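Long-range contacts in putative uncharacterized protein (Cricetid herpesvirus 2, PDB 4ZKQ), which binds chemokines and probably acts as a secreted viral decoy receptor that keeps them from the host's own receptors: residues G111-E116 with K139-E144; E145-L150 with Y261-D266; Y293-D298 with E390-Y395; V361-R366 with V379-E384. All blocks are in the same frame, centred on the assembly; numbering follows the deposited sequence.

Contact 1: residues G111-E116 with K139-E144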
loop_
_atom_site.group_PDB
_atom_site.type_symbol
_atom_site.label_atom_id
_atom_site.label_comp_id
_atom_site.label_asym_id
_atom_site.label_seq_id
_atom_site.Cartn_x
_atom_site.Cartn_y
_atom_site.Cartn_z
ATOM N N GLY A 111 -14.281 -5.455 -2.493
ATOM C CA GLY A 111 -13.094 -4.713 -2.850
ATOM C C GLY A 111 -13.024 -4.635 -4.351
ATOM O O GLY A 111 -13.968 -5.031 -5.031
ATOM N N PRO A 112 -11.908 -4.129 -4.878
ATOM C CA PRO A 112 -11.813 -4.045 -6.331
ATOM C C PRO A 112 -11.789 -5.436 -6.956
ATOM O O PRO A 112 -11.032 -6.300 -6.513
ATOM C CB PRO A 112 -10.497 -3.313 -6.550
ATOM C CG PRO A 112 -9.660 -3.731 -5.359
ATOM C CD PRO A 112 -10.633 -3.793 -4.218
ATOM N N ASN A 113 -12.631 -5.626 -7.965
ATOM C CA ASN A 113 -12.717 -6.860 -8.743
ATOM C C ASN A 113 -13.527 -7.944 -8.040
ATOM O O ASN A 113 -13.622 -9.060 -8.545
ATOM C CB ASN A 113 -11.320 -7.411 -9.074
ATOM C CG ASN A 113 -11.304 -8.256 -10.349
ATOM O OD1 ASN A 113 -11.941 -7.910 -11.339
ATOM N ND2 ASN A 113 -10.564 -9.362 -10.329
ATOM N N LYS A 114 -14.119 -7.633 -6.888
ATOM C CA LYS A 114 -14.841 -8.659 -6.132
ATOM C C LYS A 114 -16.063 -8.097 -5.423
ATOM O O LYS A 114 -15.950 -7.334 -4.469
ATOM C CB LYS A 114 -13.906 -9.323 -5.120
ATOM C CG LYS A 114 -14.520 -10.484 -4.340
ATOM C CD LYS A 114 -14.965 -11.631 -5.236
ATOM C CE LYS A 114 -15.428 -12.827 -4.398
ATOM N NZ LYS A 114 -16.345 -13.756 -5.125
ATOM N N GLU A 115 -17.230 -8.521 -5.891
ATOM C CA GLU A 115 -18.515 -8.065 -5.373
ATOM C C GLU A 115 -18.723 -8.421 -3.906
ATOM O O GLU A 115 -18.100 -9.347 -3.388
ATOM C CB GLU A 115 -19.652 -8.678 -6.197
ATOM C CG GLU A 115 -19.845 -10.178 -5.939
ATOM C CD GLU A 115 -20.785 -10.841 -6.930
ATOM O OE1 GLU A 115 -21.498 -10.117 -7.659
ATOM O OE2 GLU A 115 -20.807 -12.090 -6.980
ATOM N N GLU A 116 -19.625 -7.694 -3.248
ATOM C CA GLU A 116 -19.984 -7.999 -1.869
ATOM C C GLU A 116 -20.406 -9.448 -1.725
ATOM O O GLU A 116 -21.269 -9.935 -2.449
ATOM C CB GLU A 116 -21.105 -7.081 -1.370
ATOM C CG GLU A 116 -21.471 -7.372 0.078
ATOM C CD GLU A 116 -22.629 -6.545 0.589
ATOM O OE1 GLU A 116 -23.264 -5.819 -0.211
ATOM O OE2 GLU A 116 -22.900 -6.635 1.800
ATOM N N LYS A 139 -9.729 -12.364 -2.095
ATOM C CA LYS A 139 -8.682 -11.881 -2.981
ATOM C C LYS A 139 -9.215 -10.776 -3.880
ATOM O O LYS A 139 -10.327 -10.876 -4.399
ATOM C CB LYS A 139 -8.133 -13.043 -3.812
ATOM C CG LYS A 139 -7.004 -12.665 -4.736
ATOM C CD LYS A 139 -6.370 -13.917 -5.321
ATOM C CE LYS A 139 -5.428 -13.588 -6.460
ATOM N NZ LYS A 139 -5.047 -14.809 -7.213
ATOM N N PHE A 140 -8.419 -9.723 -4.051
ATOM C CA PHE A 140 -8.819 -8.560 -4.841
ATOM C C PHE A 140 -7.754 -8.238 -5.870
ATOM O O PHE A 140 -6.595 -8.606 -5.712
ATOM C CB PHE A 140 -9.043 -7.330 -3.954
ATOM C CG PHE A 140 -9.983 -7.568 -2.813
ATOM C CD1 PHE A 140 -11.306 -7.890 -3.055
ATOM C CD2 PHE A 140 -9.551 -7.459 -1.498
ATOM C CE1 PHE A 140 -12.182 -8.116 -2.013
ATOM C CE2 PHE A 140 -10.429 -7.682 -0.448
ATOM C CZ PHE A 140 -11.747 -8.007 -0.708
ATOM N N LEU A 141 -8.157 -7.518 -6.909
ATOM C CA LEU A 141 -7.237 -7.029 -7.920
ATOM C C LEU A 141 -7.556 -5.569 -8.153
ATOM O O LEU A 141 -8.674 -5.232 -8.512
ATOM C CB LEU A 141 -7.377 -7.826 -9.212
ATOM C CG LEU A 141 -6.664 -7.294 -10.454
ATOM C CD1 LEU A 141 -5.163 -7.335 -10.289
ATOM C CD2 LEU A 141 -7.087 -8.122 -11.654
ATOM N N GLY A 142 -6.581 -4.700 -7.942
ATOM C CA GLY A 142 -6.828 -3.281 -8.091
ATOM C C GLY A 142 -5.561 -2.480 -7.953
ATOM O O GLY A 142 -4.476 -3.041 -7.802
ATOM N N THR A 143 -5.697 -1.162 -7.998
ATOM C CA THR A 143 -4.547 -0.287 -7.850
ATOM C C THR A 143 -4.250 -0.090 -6.382
ATOM O O THR A 143 -5.019 -0.527 -5.524
ATOM C CB THR A 143 -4.780 1.084 -8.498
ATOM O OG1 THR A 143 -5.754 1.807 -7.732
ATOM C CG2 THR A 143 -5.250 0.933 -9.926
ATOM N N GLU A 144 -3.136 0.582 -6.098
ATOM C CA GLU A 144 -2.746 0.915 -4.728
ATOM C C GLU A 144 -3.792 1.660 -3.929
ATOM O O GLU A 144 -3.837 1.545 -2.704
ATOM C CB GLU A 144 -1.499 1.787 -4.720
ATOM C CG GLU A 144 -0.209 1.076 -4.979
ATOM C CD GLU A 144 0.970 1.964 -4.666
ATOM O OE1 GLU A 144 0.758 3.148 -4.310
ATOM O OE2 GLU A 144 2.109 1.480 -4.786
#
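A type II beta turn from Gly111 to Lys114 lies against Phe140 and Leu141, near the end of strand 132-143, in the N-terminal beta-sandwich half of the protein. The turn is closed by paired backbone bonds between Gly111 and Lys114, and Pro112 O accepts from Leu141 N at 3.1 Å, the donor lying above the carbonyl plane. Phe140 packs against the turn. Gly111 CA sits over one face of its ring, 4.0 Å from the centroid, as a CH-pi contact, while Lys114 CB meets the ring edge, 3.6 Å from CD1. Pro112 crosses the phenylalanine side chain at about a right angle, CD 3.9 Å from Phe140 CB. Asn113 lies beside Leu141, both side chains pointing the same way, with Asn113 ND2 3.7 Å from Leu141 CB. With one backbone hydrogen bond across and otherwise van der Waals packing, in which Gly111 N comes within 3.4 Å of Phe140 CE1, the turn is held mainly by the fit of its glycine and proline on the phenylalanine.

Contact 2: residues E145-L150 with Y261-D266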
loop_
_atom_site.group_PDB
_atom_site.type_symbol
_atom_site.label_atom_id
_atom_site.label_comp_id
_atom_site.label_asym_id
_atom_site.label_seq_id
_atom_site.Cartn_x
_atom_site.Cartn_y
_atom_site.Cartn_z
ATOM N N GLU A 145 -4.593 2.462 -4.622
ATOM C CA GLU A 145 -5.560 3.341 -3.977
ATOM C C GLU A 145 -6.865 2.629 -3.628
ATOM O O GLU A 145 -7.757 3.216 -3.011
ATOM C CB GLU A 145 -5.850 4.535 -4.890
ATOM C CG GLU A 145 -4.604 5.102 -5.558
ATOM C CD GLU A 145 -4.815 6.502 -6.091
ATOM O OE1 GLU A 145 -5.025 6.648 -7.313
ATOM O OE2 GLU A 145 -4.773 7.454 -5.285
ATOM N N SER A 146 -6.976 1.364 -4.012
ATOM C CA SER A 146 -8.218 0.629 -3.810
ATOM C C SER A 146 -8.469 0.329 -2.349
ATOM O O SER A 146 -7.590 0.503 -1.504
ATOM C CB SER A 146 -8.202 -0.674 -4.610
ATOM O OG SER A 146 -7.984 -0.404 -5.977
ATOM N N LEU A 147 -9.685 -0.127 -2.066
ATOM C CA LEU A 147 -10.144 -0.326 -0.705
ATOM C C LEU A 147 -10.751 -1.701 -0.514
ATOM O O LEU A 147 -11.263 -2.307 -1.453
ATOM C CB LEU A 147 -11.180 0.734 -0.342
ATOM C CG LEU A 147 -10.816 2.177 -0.668
ATOM C CD1 LEU A 147 -12.029 3.051 -0.433
ATOM C CD2 LEU A 147 -9.633 2.637 0.170
ATOM N N ALA A 148 -10.675 -2.181 0.719
ATOM C CA ALA A 148 -11.417 -3.347 1.147
ATOM C C ALA A 148 -12.422 -2.854 2.164
ATOM O O ALA A 148 -12.083 -2.047 3.029
ATOM C CB ALA A 148 -10.515 -4.392 1.743
ATOM N N VAL A 149 -13.657 -3.325 2.044
ATOM C CA VAL A 149 -14.727 -2.896 2.926
ATOM C C VAL A 149 -15.296 -4.123 3.602
ATOM O O VAL A 149 -15.601 -5.114 2.947
ATOM C CB VAL A 149 -15.827 -2.136 2.161
ATOM C CG1 VAL A 149 -16.892 -1.625 3.120
ATOM C CG2 VAL A 149 -15.225 -0.980 1.397
ATOM N N LEU A 150 -15.402 -4.061 4.923
ATOM C CA LEU A 150 -15.979 -5.143 5.700
ATOM C C LEU A 150 -17.277 -4.667 6.317
ATOM O O LEU A 150 -17.364 -3.530 6.780
ATOM C CB LEU A 150 -15.022 -5.617 6.793
ATOM C CG LEU A 150 -13.696 -6.215 6.317
ATOM C CD1 LEU A 150 -12.682 -5.112 6.098
ATOM C CD2 LEU A 150 -13.197 -7.211 7.334
ATOM N N TYR A 261 -18.167 0.772 -3.682
ATOM C CA TYR A 261 -17.624 2.076 -3.340
ATOM C C TYR A 261 -17.191 2.809 -4.597
ATOM O O TYR A 261 -16.945 2.198 -5.638
ATOM C CB TYR A 261 -16.448 1.959 -2.349
ATOM C CG TYR A 261 -15.148 1.415 -2.918
ATOM C CD1 TYR A 261 -14.329 2.204 -3.706
ATOM C CD2 TYR A 261 -14.728 0.121 -2.635
ATOM C CE1 TYR A 261 -13.144 1.721 -4.217
ATOM C CE2 TYR A 261 -13.545 -0.372 -3.142
ATOM C CZ TYR A 261 -12.754 0.433 -3.930
ATOM O OH TYR A 261 -11.569 -0.048 -4.436
ATOM N N VAL A 262 -17.116 4.127 -4.479
ATOM C CA VAL A 262 -16.536 4.983 -5.501
ATOM C C VAL A 262 -15.587 5.957 -4.818
ATOM O O VAL A 262 -15.879 6.440 -3.724
ATOM C CB VAL A 262 -17.626 5.758 -6.286
ATOM C CG1 VAL A 262 -17.003 6.788 -7.211
ATOM C CG2 VAL A 262 -18.489 4.799 -7.083
ATOM N N HIS A 263 -14.443 6.222 -5.446
ATOM C CA HIS A 263 -13.524 7.252 -4.970
ATOM C C HIS A 263 -14.071 8.641 -5.281
ATOM O O HIS A 263 -14.529 8.889 -6.395
ATOM C CB HIS A 263 -12.143 7.103 -5.620
ATOM C CG HIS A 263 -11.446 5.821 -5.291
ATOM N ND1 HIS A 263 -11.037 5.501 -4.010
ATOM C CD2 HIS A 263 -11.072 4.784 -6.072
ATOM C CE1 HIS A 263 -10.452 4.324 -4.021
ATOM N NE2 HIS A 263 -10.457 3.859 -5.262
ATOM N N LEU A 264 -14.008 9.544 -4.306
ATOM C CA LEU A 264 -14.392 10.941 -4.518
ATOM C C LEU A 264 -13.158 11.846 -4.546
ATOM O O LEU A 264 -12.131 11.527 -3.950
ATOM C CB LEU A 264 -15.361 11.399 -3.428
ATOM C CG LEU A 264 -16.644 10.576 -3.302
ATOM C CD1 LEU A 264 -17.430 11.024 -2.080
ATOM C CD2 LEU A 264 -17.492 10.684 -4.564
ATOM N N ILE A 265 -13.273 12.973 -5.243
ATOM C CA ILE A 265 -12.165 13.916 -5.398
ATOM C C ILE A 265 -12.060 14.839 -4.185
ATOM O O ILE A 265 -13.044 15.055 -3.476
ATOM C CB ILE A 265 -12.334 14.781 -6.675
ATOM C CG1 ILE A 265 -12.676 13.908 -7.885
ATOM C CG2 ILE A 265 -11.067 15.586 -6.956
ATOM C CD1 ILE A 265 -13.100 14.699 -9.113
ATOM N N ASP A 266 -10.868 15.381 -3.945
ATOM C CA ASP A 266 -10.668 16.357 -2.876
ATOM C C ASP A 266 -11.495 17.624 -3.123
ATOM O O ASP A 266 -11.736 18.006 -4.269
ATOM C CB ASP A 266 -9.179 16.709 -2.729
ATOM C CG ASP A 266 -8.497 16.995 -4.061
ATOM O OD1 ASP A 266 -9.159 17.508 -4.987
ATOM O OD2 ASP A 266 -7.286 16.707 -4.182
HETATM O O HOH W 1 -10.508 1.016 -6.618
#
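Glu145 meets His263 through its backbone: Glu145 O lies 3.1 Å from His263 CE1, a close approach to a ring carbon, while the glutamate side chain leads away. Ser146 follows, with CB 3.4 Å from Tyr261 OH. Its OG bonds to Thr143 O and also to a water that bridges to Tyr261 OH, at 2.6 Å, and to His263 NE2, at 3.2 Å, so one water ties three side chains together. At Leu147 the backbone takes over, N donating to Tyr261 OH at 3.0 Å with an N-H...O angle of 159°; Leu147 O is buried without a partner in the model. Tyr261 CG lies between its backbone N and carbonyl carbon (chi1 72°), and the leucine side chain lies on the ring: CB is over the face, 4.1 Å from the centroid, and CD1 stands above the centre. Further on, Val149 CG2 approaches Tyr261 CD2 at 4.2 Å. Phe110 adds to the packing around Val149 and Tyr261, and Leu238 and Thr240 touch Leu147. Strands 147-150 and 261-263 run roughly antiparallel, their axes 9.5 Å apart; side chains interleaving between two sheets are typical of beta-sheet packing, here of the four-stranded sheet containing 147-152 against the large mixed sheet containing 260-263.

Contact 3: residues Y293-D298 with E390-Y395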
loop_
_atom_site.group_PDB
_atom_site.type_symbol
_atom_site.label_atom_id
_atom_site.label_comp_id
_atom_site.label_asym_id
_atom_site.label_seq_id
_atom_site.Cartn_x
_atom_site.Cartn_y
_atom_site.Cartn_z
ATOM N N TYR A 293 22.068 7.853 -11.903
ATOM C CA TYR A 293 21.889 8.895 -10.904
ATOM C C TYR A 293 22.542 8.470 -9.605
ATOM O O TYR A 293 22.446 7.307 -9.213
ATOM C CB TYR A 293 20.408 9.172 -10.653
ATOM C CG TYR A 293 19.582 9.458 -11.883
ATOM C CD1 TYR A 293 19.561 10.724 -12.449
ATOM C CD2 TYR A 293 18.794 8.473 -12.455
ATOM C CE1 TYR A 293 18.795 10.995 -13.560
ATOM C CE2 TYR A 293 18.022 8.732 -13.566
ATOM C CZ TYR A 293 18.025 9.996 -14.114
ATOM O OH TYR A 293 17.259 10.257 -15.218
ATOM N N THR A 294 23.191 9.412 -8.931
ATOM C CA THR A 294 23.743 9.147 -7.617
ATOM C C THR A 294 23.314 10.219 -6.633
ATOM O O THR A 294 23.025 11.355 -7.009
ATOM C CB THR A 294 25.287 9.064 -7.646
ATOM O OG1 THR A 294 25.837 10.349 -7.951
ATOM C CG2 THR A 294 25.745 8.057 -8.685
ATOM N N PHE A 295 23.251 9.834 -5.365
ATOM C CA PHE A 295 22.928 10.763 -4.295
ATOM C C PHE A 295 23.450 10.216 -2.978
ATOM O O PHE A 295 23.649 9.007 -2.825
ATOM C CB PHE A 295 21.418 11.006 -4.209
ATOM C CG PHE A 295 20.606 9.749 -4.020
ATOM C CD1 PHE A 295 20.349 9.257 -2.753
ATOM C CD2 PHE A 295 20.094 9.073 -5.110
ATOM C CE1 PHE A 295 19.600 8.104 -2.579
ATOM C CE2 PHE A 295 19.349 7.920 -4.946
ATOM C CZ PHE A 295 19.101 7.438 -3.679
ATOM N N TYR A 296 23.688 11.125 -2.043
ATOM C CA TYR A 296 24.059 10.773 -0.682
ATOM C C TYR A 296 22.797 10.610 0.158
ATOM O O TYR A 296 21.806 11.314 -0.052
ATOM C CB TYR A 296 24.976 11.848 -0.087
ATOM C CG TYR A 296 25.035 11.869 1.428
ATOM C CD1 TYR A 296 24.105 12.589 2.172
ATOM C CD2 TYR A 296 26.031 11.183 2.114
ATOM C CE1 TYR A 296 24.158 12.614 3.553
ATOM C CE2 TYR A 296 26.093 11.205 3.497
ATOM C CZ TYR A 296 25.153 11.921 4.210
ATOM O OH TYR A 296 25.207 11.947 5.586
ATOM N N THR A 297 22.831 9.680 1.104
ATOM C CA THR A 297 21.730 9.517 2.046
ATOM C C THR A 297 22.236 8.963 3.373
ATOM O O THR A 297 23.174 8.166 3.398
ATOM C CB THR A 297 20.636 8.579 1.483
ATOM O OG1 THR A 297 19.627 8.364 2.477
ATOM C CG2 THR A 297 21.228 7.242 1.069
ATOM N N ASP A 298 21.617 9.399 4.467
ATOM C CA ASP A 298 21.915 8.865 5.793
ATOM C C ASP A 298 20.886 7.811 6.184
ATOM O O ASP A 298 20.804 7.421 7.343
ATOM C CB ASP A 298 21.933 9.985 6.836
ATOM C CG ASP A 298 20.589 10.678 6.974
ATOM O OD1 ASP A 298 19.789 10.629 6.015
ATOM O OD2 ASP A 298 20.331 11.272 8.040
ATOM N N GLU A 390 12.508 8.090 1.965
ATOM C CA GLU A 390 13.005 9.040 0.973
ATOM C C GLU A 390 12.430 8.679 -0.375
ATOM O O GLU A 390 12.667 7.577 -0.865
ATOM C CB GLU A 390 14.534 9.016 0.880
ATOM C CG GLU A 390 15.262 9.703 2.004
ATOM C CD GLU A 390 16.767 9.548 1.883
ATOM O OE1 GLU A 390 17.237 9.120 0.807
ATOM O OE2 GLU A 390 17.478 9.849 2.861
ATOM N N GLY A 391 11.676 9.599 -0.967
ATOM C CA GLY A 391 11.204 9.443 -2.329
ATOM C C GLY A 391 11.980 10.361 -3.254
ATOM O O GLY A 391 12.333 11.482 -2.878
ATOM N N ARG A 392 12.260 9.872 -4.457
ATOM C CA ARG A 392 13.016 10.630 -5.443
ATOM C C ARG A 392 12.404 10.464 -6.819
ATOM O O ARG A 392 12.305 9.351 -7.335
ATOM C CB ARG A 392 14.480 10.188 -5.454
ATOM C CG ARG A 392 15.172 10.468 -4.144
ATOM C CD ARG A 392 16.641 10.119 -4.160
ATOM N NE ARG A 392 17.197 10.166 -2.808
ATOM C CZ ARG A 392 17.769 11.232 -2.256
ATOM N NH1 ARG A 392 17.883 12.371 -2.929
ATOM N NH2 ARG A 392 18.234 11.155 -1.018
ATOM N N GLU A 393 11.969 11.579 -7.394
ATOM C CA GLU A 393 11.413 11.591 -8.737
ATOM C C GLU A 393 12.516 11.914 -9.730
ATOM O O GLU A 393 13.373 12.762 -9.463
ATOM C CB GLU A 393 10.271 12.612 -8.846
ATOM C CG GLU A 393 9.048 12.254 -8.012
ATOM C CD GLU A 393 7.926 13.273 -8.110
ATOM O OE1 GLU A 393 7.898 14.060 -9.082
ATOM O OE2 GLU A 393 7.066 13.283 -7.205
ATOM N N TYR A 394 12.486 11.224 -10.867
ATOM C CA TYR A 394 13.424 11.462 -11.953
ATOM C C TYR A 394 12.654 11.683 -13.242
ATOM O O TYR A 394 11.774 10.893 -13.598
ATOM C CB TYR A 394 14.400 10.296 -12.105
ATOM C CG TYR A 394 15.286 10.097 -10.899
ATOM C CD1 TYR A 394 16.499 10.755 -10.801
ATOM C CD2 TYR A 394 14.909 9.252 -9.862
ATOM C CE1 TYR A 394 17.313 10.587 -9.716
ATOM C CE2 TYR A 394 15.723 9.074 -8.762
ATOM C CZ TYR A 394 16.929 9.751 -8.698
ATOM O OH TYR A 394 17.769 9.610 -7.624
ATOM N N TYR A 395 12.975 12.783 -13.918
ATOM C CA TYR A 395 12.344 13.148 -15.180
ATOM C C TYR A 395 13.348 12.899 -16.292
ATOM O O TYR A 395 14.416 13.518 -16.338
ATOM C CB TYR A 395 11.881 14.608 -15.155
ATOM C CG TYR A 395 11.140 14.960 -13.888
ATOM C CD1 TYR A 395 10.080 14.182 -13.449
ATOM C CD2 TYR A 395 11.519 16.044 -13.113
ATOM C CE1 TYR A 395 9.409 14.482 -12.286
ATOM C CE2 TYR A 395 10.853 16.354 -11.943
ATOM C CZ TYR A 395 9.798 15.566 -11.534
ATOM O OH TYR A 395 9.126 15.862 -10.370
HETATM O O HOH W 2 17.190 12.721 -16.356
HETATM O O HOH W 3 19.850 11.978 -7.844
HETATM O O HOH W 4 19.785 13.313 0.790
#
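Glu390 opens the contact, taking a short hydrogen bond from Thr297 OG1 on OE2, 2.6 Å away on the syn side. Strands 388-395 and 290-296 lie in two facing sheets of the C-terminal beta sandwich, so these side chains meet across its interior. The other oxygen, Glu390 OE1, receives Arg392 NH2 in a 2.9 Å salt bridge from above the carboxylate plane. Arg392 is extended from CG to NE, and its guanidinium lies flat on Phe295 in a cation-pi stack, the planes 23° apart and CZ 3.7 Å from the ring centroid. Arg392 CD adds a CH-pi contact over the same face, and Tyr222 makes a further cation-pi contact. Arg392 NH2 also reaches a water bound to Tyr296 O. Tyr394 lies alongside Tyr293 and points the opposite way, their rings inclined at 35°, with Tyr394 CD1 above the centre of the Tyr293 ring, while Tyr394 OH lies 3.5 Å from Phe295 CD2. At Tyr395 the link is a water, which accepts from Tyr293 OH at 2.7 Å and donates to Tyr395 O.

Contact 4: residues V361-R366 with V379-E384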
loop_
_atom_site.group_PDB
_atom_site.type_symbol
_atom_site.label_atom_id
_atom_site.label_comp_id
_atom_site.label_asym_id
_atom_site.label_seq_id
_atom_site.Cartn_x
_atom_site.Cartn_y
_atom_site.Cartn_z
ATOM N N VAL A 361 24.117 6.182 -2.953
ATOM C CA VAL A 361 23.304 5.275 -3.738
ATOM C C VAL A 361 23.511 5.599 -5.199
ATOM O O VAL A 361 23.671 6.764 -5.564
ATOM C CB VAL A 361 21.807 5.390 -3.390
ATOM C CG1 VAL A 361 20.963 4.507 -4.303
ATOM C CG2 VAL A 361 21.574 5.015 -1.952
ATOM N N ARG A 362 23.508 4.562 -6.024
ATOM C CA ARG A 362 23.497 4.731 -7.463
ATOM C C ARG A 362 22.317 3.977 -8.065
ATOM O O ARG A 362 22.152 2.771 -7.853
ATOM C CB ARG A 362 24.814 4.256 -8.080
ATOM C CG ARG A 362 24.818 4.268 -9.601
ATOM C CD ARG A 362 26.199 3.957 -10.170
ATOM N NE ARG A 362 26.150 3.681 -11.606
ATOM C CZ ARG A 362 27.214 3.666 -12.406
ATOM N NH1 ARG A 362 28.424 3.920 -11.924
ATOM N NH2 ARG A 362 27.071 3.403 -13.698
ATOM N N LEU A 363 21.494 4.717 -8.799
ATOM C CA LEU A 363 20.403 4.155 -9.580
ATOM C C LEU A 363 20.726 4.209 -11.065
ATOM O O LEU A 363 20.936 5.289 -11.617
ATOM C CB LEU A 363 19.102 4.917 -9.314
ATOM C CG LEU A 363 17.890 4.499 -10.147
ATOM C CD1 LEU A 363 17.444 3.090 -9.800
ATOM C CD2 LEU A 363 16.750 5.481 -9.951
ATOM N N ASP A 364 20.758 3.044 -11.705
ATOM C CA ASP A 364 20.929 2.964 -13.149
ATOM C C ASP A 364 19.596 2.676 -13.802
ATOM O O ASP A 364 18.877 1.765 -13.392
ATOM C CB ASP A 364 21.941 1.884 -13.526
ATOM C CG ASP A 364 23.298 2.127 -12.917
ATOM O OD1 ASP A 364 23.761 3.286 -12.943
ATOM O OD2 ASP A 364 23.899 1.162 -12.402
ATOM N N VAL A 365 19.268 3.476 -14.810
ATOM C CA VAL A 365 18.052 3.298 -15.579
ATOM C C VAL A 365 18.404 2.940 -17.014
ATOM O O VAL A 365 18.976 3.756 -17.734
ATOM C CB VAL A 365 17.190 4.573 -15.578
ATOM C CG1 VAL A 365 15.897 4.334 -16.324
ATOM C CG2 VAL A 365 16.914 5.034 -14.154
ATOM N N ARG A 366 18.066 1.725 -17.429
ATOM C CA ARG A 366 18.312 1.308 -18.803
ATOM C C ARG A 366 17.344 2.039 -19.725
ATOM O O ARG A 366 16.153 2.153 -19.423
ATOM C CB ARG A 366 18.162 -0.209 -18.952
ATOM C CG ARG A 366 18.651 -0.754 -20.286
ATOM C CD ARG A 366 18.281 -2.219 -20.467
ATOM N NE ARG A 366 17.709 -2.458 -21.791
ATOM C CZ ARG A 366 18.383 -2.907 -22.849
ATOM N NH1 ARG A 366 19.675 -3.195 -22.762
ATOM N NH2 ARG A 366 17.755 -3.078 -24.004
ATOM N N VAL A 379 10.647 8.162 -13.579
ATOM C CA VAL A 379 11.045 7.123 -12.638
ATOM C C VAL A 379 10.879 7.649 -11.215
ATOM O O VAL A 379 11.197 8.811 -10.927
ATOM C CB VAL A 379 12.510 6.668 -12.869
ATOM C CG1 VAL A 379 12.968 5.701 -11.770
ATOM C CG2 VAL A 379 12.665 6.026 -14.241
ATOM N N PHE A 380 10.359 6.791 -10.341
ATOM C CA PHE A 380 10.244 7.075 -8.919
ATOM C C PHE A 380 10.977 6.013 -8.111
ATOM O O PHE A 380 10.737 4.820 -8.290
ATOM C CB PHE A 380 8.781 7.125 -8.486
ATOM C CG PHE A 380 8.592 7.491 -7.041
ATOM C CD1 PHE A 380 9.010 8.719 -6.571
ATOM C CD2 PHE A 380 7.999 6.608 -6.157
ATOM C CE1 PHE A 380 8.844 9.067 -5.247
ATOM C CE2 PHE A 380 7.826 6.951 -4.834
ATOM C CZ PHE A 380 8.248 8.184 -4.376
ATOM N N LEU A 381 11.870 6.457 -7.237
ATOM C CA LEU A 381 12.578 5.575 -6.319
ATOM C C LEU A 381 12.217 5.948 -4.900
ATOM O O LEU A 381 12.372 7.101 -4.504
ATOM C CB LEU A 381 14.092 5.685 -6.516
ATOM C CG LEU A 381 14.967 4.985 -5.473
ATOM C CD1 LEU A 381 14.785 3.470 -5.558
ATOM C CD2 LEU A 381 16.424 5.373 -5.652
ATOM N N LYS A 382 11.738 4.974 -4.136
ATOM C CA LYS A 382 11.521 5.180 -2.714
ATOM C C LYS A 382 12.376 4.196 -1.934
ATOM O O LYS A 382 12.475 3.023 -2.286
ATOM C CB LYS A 382 10.048 5.018 -2.341
ATOM C CG LYS A 382 9.789 5.248 -0.853
ATOM C CD LYS A 382 8.311 5.377 -0.523
ATOM C CE LYS A 382 7.568 4.084 -0.762
ATOM N NZ LYS A 382 6.178 4.149 -0.224
ATOM N N MET A 383 13.007 4.706 -0.887
ATOM C CA MET A 383 13.816 3.902 0.012
ATOM C C MET A 383 13.366 4.236 1.426
ATOM O O MET A 383 13.249 5.408 1.781
ATOM C CB MET A 383 15.304 4.188 -0.190
ATOM C CG MET A 383 15.805 3.863 -1.595
ATOM S SD MET A 383 17.580 4.104 -1.816
ATOM C CE MET A 383 18.244 2.825 -0.750
ATOM N N GLU A 384 13.081 3.212 2.222
ATOM C CA GLU A 384 12.490 3.426 3.536
ATOM C C GLU A 384 12.962 2.411 4.564
ATOM O O GLU A 384 13.166 1.234 4.261
ATOM C CB GLU A 384 10.961 3.371 3.447
ATOM C CG GLU A 384 10.430 2.075 2.860
ATOM C CD GLU A 384 8.943 2.120 2.558
ATOM O OE1 GLU A 384 8.186 2.675 3.375
ATOM O OE2 GLU A 384 8.532 1.590 1.503
#
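Val361 and Met383 pass flank to flank, their side chains running in opposing senses, and the valine touches the bent end of the methionine. Val361 CG2 lies 4.1 Å from Met383 SD. The methionine chain is straight as far as SD, and the bend at chi3 (67°) turns CE so that it also lies 4.2 Å from Val361 CG2. Leu363 points its CB toward the opposing strand and presents a single methyl to two neighbours: its CD2 is 4.3 Å from Leu381 CD2 and 4.2 Å from Val379 CG1. Val379 divides its own branches, since CG1 meets the leucine while CG2 meets Val365 CG1, also at 4.2 Å. The strands 361-366 and 379-384 belong to the two facing sheets of the C-terminal beta sandwich, their axes 10.3 Å apart and running roughly antiparallel at 151°, and every second residue turns its side chain into the shared interior. Phe295 and Leu352 touch Val361 in that interior, Val312 packs on Val379 and Leu381, and Leu299 and Phe300 border Met383. Arg362 points away from strand 379-384, and its NE donates to Asp364 OD1 at 2.8 Å, nearly straight at 172° and on the syn lone pair of the oxygen. The other oxygen, Asp364 OD2, forms a salt bridge with Arg351.

How the contacts relate
The four contacts form two groups on opposite sides of the chain's centre. Contacts 1 and 2, centred 11 Å apart, meet at Pro112 of contact 1, whose CD lies 3.2 Å from Leu147 O and whose CG is 3.5 Å from Ser146 CB; strands 132-143 and 147-152 follow each other in the chain. Contacts 3 and 4, centred 7 Å apart, cross the same C-terminal sandwich: strands 290-296 and 360-366 are neighbours in one sheet, 378-384 and 388-395 in the other, with Tyr394 N 2.7 Å from Val379 O. Contact 4 is nested within the loop that contact 3 closes. Between the groups, contacts 2 and 3 are centred 31 Å apart, yet both reach the same large mixed sheet, through strands 260-263 and 388-395.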